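Odorant binding protein 4 (Chrysopa pallens, PDB 6JPM) probably binds odorant molecules as a secreted member of the PBP/GOBP family of insect odorant-binding proteins. Local coordinates at residues 42-47 / 97-102. Numbering follows the deposited sequence.
Sequences KMMCYM and KCEPAY
The disulfide Cys45-Cys98 joins helix 41-53 to the segment that leads into helix 99-111. It is one of the three disulfides that brace the mainly helical fold of insect odorant-binding proteins, here alongside Cys18-Cys49 and Cys89-Cys107. Cys45 SG and Cys98 SG lie 2.2 Å apart, and the bridge is twisted to a chi3 of 99°. The backbones are close at the bridge: Cys45 CA and Cys98 CA are 5.1 Å apart. CB of Cys98 also packs on the helix backbone, 3.6 Å from Met44 C.

One turn further along helix 99-111, the ring of Tyr102 receives Met44 over one face. Met44 CG makes a CH-pi contact, 3.6 Å from the ring centroid and displaced toward the rim. SD follows over the same face in a Met-aromatic contact, 27° off the ring normal. The chain bends at chi3 (-35°), and both SD and CE lie against Glu99 CG. The two side chains lie side by side, pointing the same way. Glu99 OE1 accepts a hydrogen bond from Asp96 N, just before the segment.

Met47 CB rests on the Tyr102 backbone, 4.0 Å from CA. Ala101 CB faces the Met47 carbonyl and also touches Asn48 and Leu51. Met43 crosses the Tyr102 side chain at about a right angle, with its CG 4.1 Å from CE1.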
# COMPACT_ATOMS: atom_id res chain seq x y z
N LYS A 42 9.25 11.44 -3.83
CA LYS A 42 8.76 10.62 -4.96
C LYS A 42 8.27 9.25 -4.46
O LYS A 42 7.25 8.85 -4.87
CB LYS A 42 9.78 10.47 -6.09
CG LYS A 42 10.30 11.77 -6.68
CD LYS A 42 11.24 11.55 -7.82
CE LYS A 42 12.70 11.69 -7.45
NZ LYS A 42 13.20 10.63 -6.56
N MET A 43 9.00 8.61 -3.58
CA MET A 43 8.58 7.32 -3.01
C MET A 43 7.30 7.54 -2.20
O MET A 43 6.44 6.76 -2.33
CB MET A 43 9.68 6.79 -2.10
CG MET A 43 9.44 5.43 -1.55
SD MET A 43 9.44 4.18 -2.77
CE MET A 43 7.72 3.78 -2.87
N MET A 44 7.25 8.60 -1.41
CA MET A 44 6.09 8.95 -0.56
C MET A 44 4.85 9.21 -1.43
O MET A 44 3.86 8.63 -1.18
CB MET A 44 6.36 10.14 0.36
CG MET A 44 7.27 9.80 1.50
SD MET A 44 7.48 10.94 2.84
CE MET A 44 7.40 12.52 2.02
N CYS A 45 5.01 10.00 -2.47
CA CYS A 45 3.89 10.33 -3.36
C CYS A 45 3.45 9.11 -4.16
O CYS A 45 2.32 9.00 -4.38
CB CYS A 45 4.12 11.63 -4.11
SG CYS A 45 4.13 13.01 -2.94
N TYR A 46 4.38 8.21 -4.48
CA TYR A 46 4.02 6.95 -5.17
C TYR A 46 3.09 6.14 -4.27
O TYR A 46 2.13 5.70 -4.73
CB TYR A 46 5.23 6.14 -5.61
CG TYR A 46 4.91 4.77 -6.13
CD1 TYR A 46 4.48 4.59 -7.42
CD2 TYR A 46 5.01 3.66 -5.32
CE1 TYR A 46 4.20 3.33 -7.90
CE2 TYR A 46 4.75 2.39 -5.79
CZ TYR A 46 4.32 2.23 -7.08
OH TYR A 46 4.02 1.03 -7.57
N MET A 47 3.47 5.94 -3.01
CA MET A 47 2.64 5.19 -2.04
C MET A 47 1.27 5.88 -1.88
O MET A 47 0.28 5.20 -1.81
CB MET A 47 3.34 4.98 -0.70
CG MET A 47 4.47 3.94 -0.72
SD MET A 47 4.36 2.61 -1.91
CE MET A 47 3.05 1.65 -1.20
N LYS A 97 0.35 15.64 3.71
CA LYS A 97 0.33 15.34 2.26
C LYS A 97 0.56 13.86 1.94
O LYS A 97 -0.28 13.13 2.19
CB LYS A 97 1.26 16.30 1.53
CG LYS A 97 0.62 17.63 1.15
CD LYS A 97 1.39 18.82 1.56
CE LYS A 97 2.51 19.18 0.62
NZ LYS A 97 3.15 20.47 0.96
N CYS A 98 1.71 13.48 1.38
CA CYS A 98 1.93 12.07 0.98
C CYS A 98 2.43 11.23 2.17
O CYS A 98 2.42 10.04 2.07
CB CYS A 98 2.88 11.94 -0.20
SG CYS A 98 2.34 12.73 -1.73
N GLU A 99 2.84 11.89 3.24
CA GLU A 99 3.41 11.18 4.42
C GLU A 99 2.47 10.13 5.02
O GLU A 99 2.94 9.11 5.31
CB GLU A 99 3.92 12.14 5.49
CG GLU A 99 5.07 13.00 5.06
CD GLU A 99 5.35 14.19 5.97
OE1 GLU A 99 4.61 14.43 6.85
OE2 GLU A 99 6.30 14.85 5.74
N PRO A 100 1.18 10.37 5.24
CA PRO A 100 0.32 9.38 5.83
C PRO A 100 0.29 8.05 5.06
O PRO A 100 0.41 7.09 5.66
CB PRO A 100 -1.04 10.05 5.91
CG PRO A 100 -0.72 11.50 5.87
CD PRO A 100 0.51 11.62 5.01
N ALA A 101 0.13 8.09 3.75
CA ALA A 101 0.10 6.82 3.01
C ALA A 101 1.45 6.12 3.06
O ALA A 101 1.51 4.89 3.20
CB ALA A 101 -0.32 7.05 1.57
N TYR A 102 2.54 6.88 2.95
CA TYR A 102 3.87 6.30 3.05
C TYR A 102 4.09 5.68 4.43
O TYR A 102 4.55 4.54 4.54
CB TYR A 102 4.91 7.38 2.79
CG TYR A 102 6.33 7.00 3.07
CD1 TYR A 102 7.09 6.31 2.12
CD2 TYR A 102 6.95 7.38 4.25
CE1 TYR A 102 8.43 5.99 2.36
CE2 TYR A 102 8.28 7.06 4.51
CZ TYR A 102 9.01 6.36 3.56
OH TYR A 102 10.33 6.05 3.81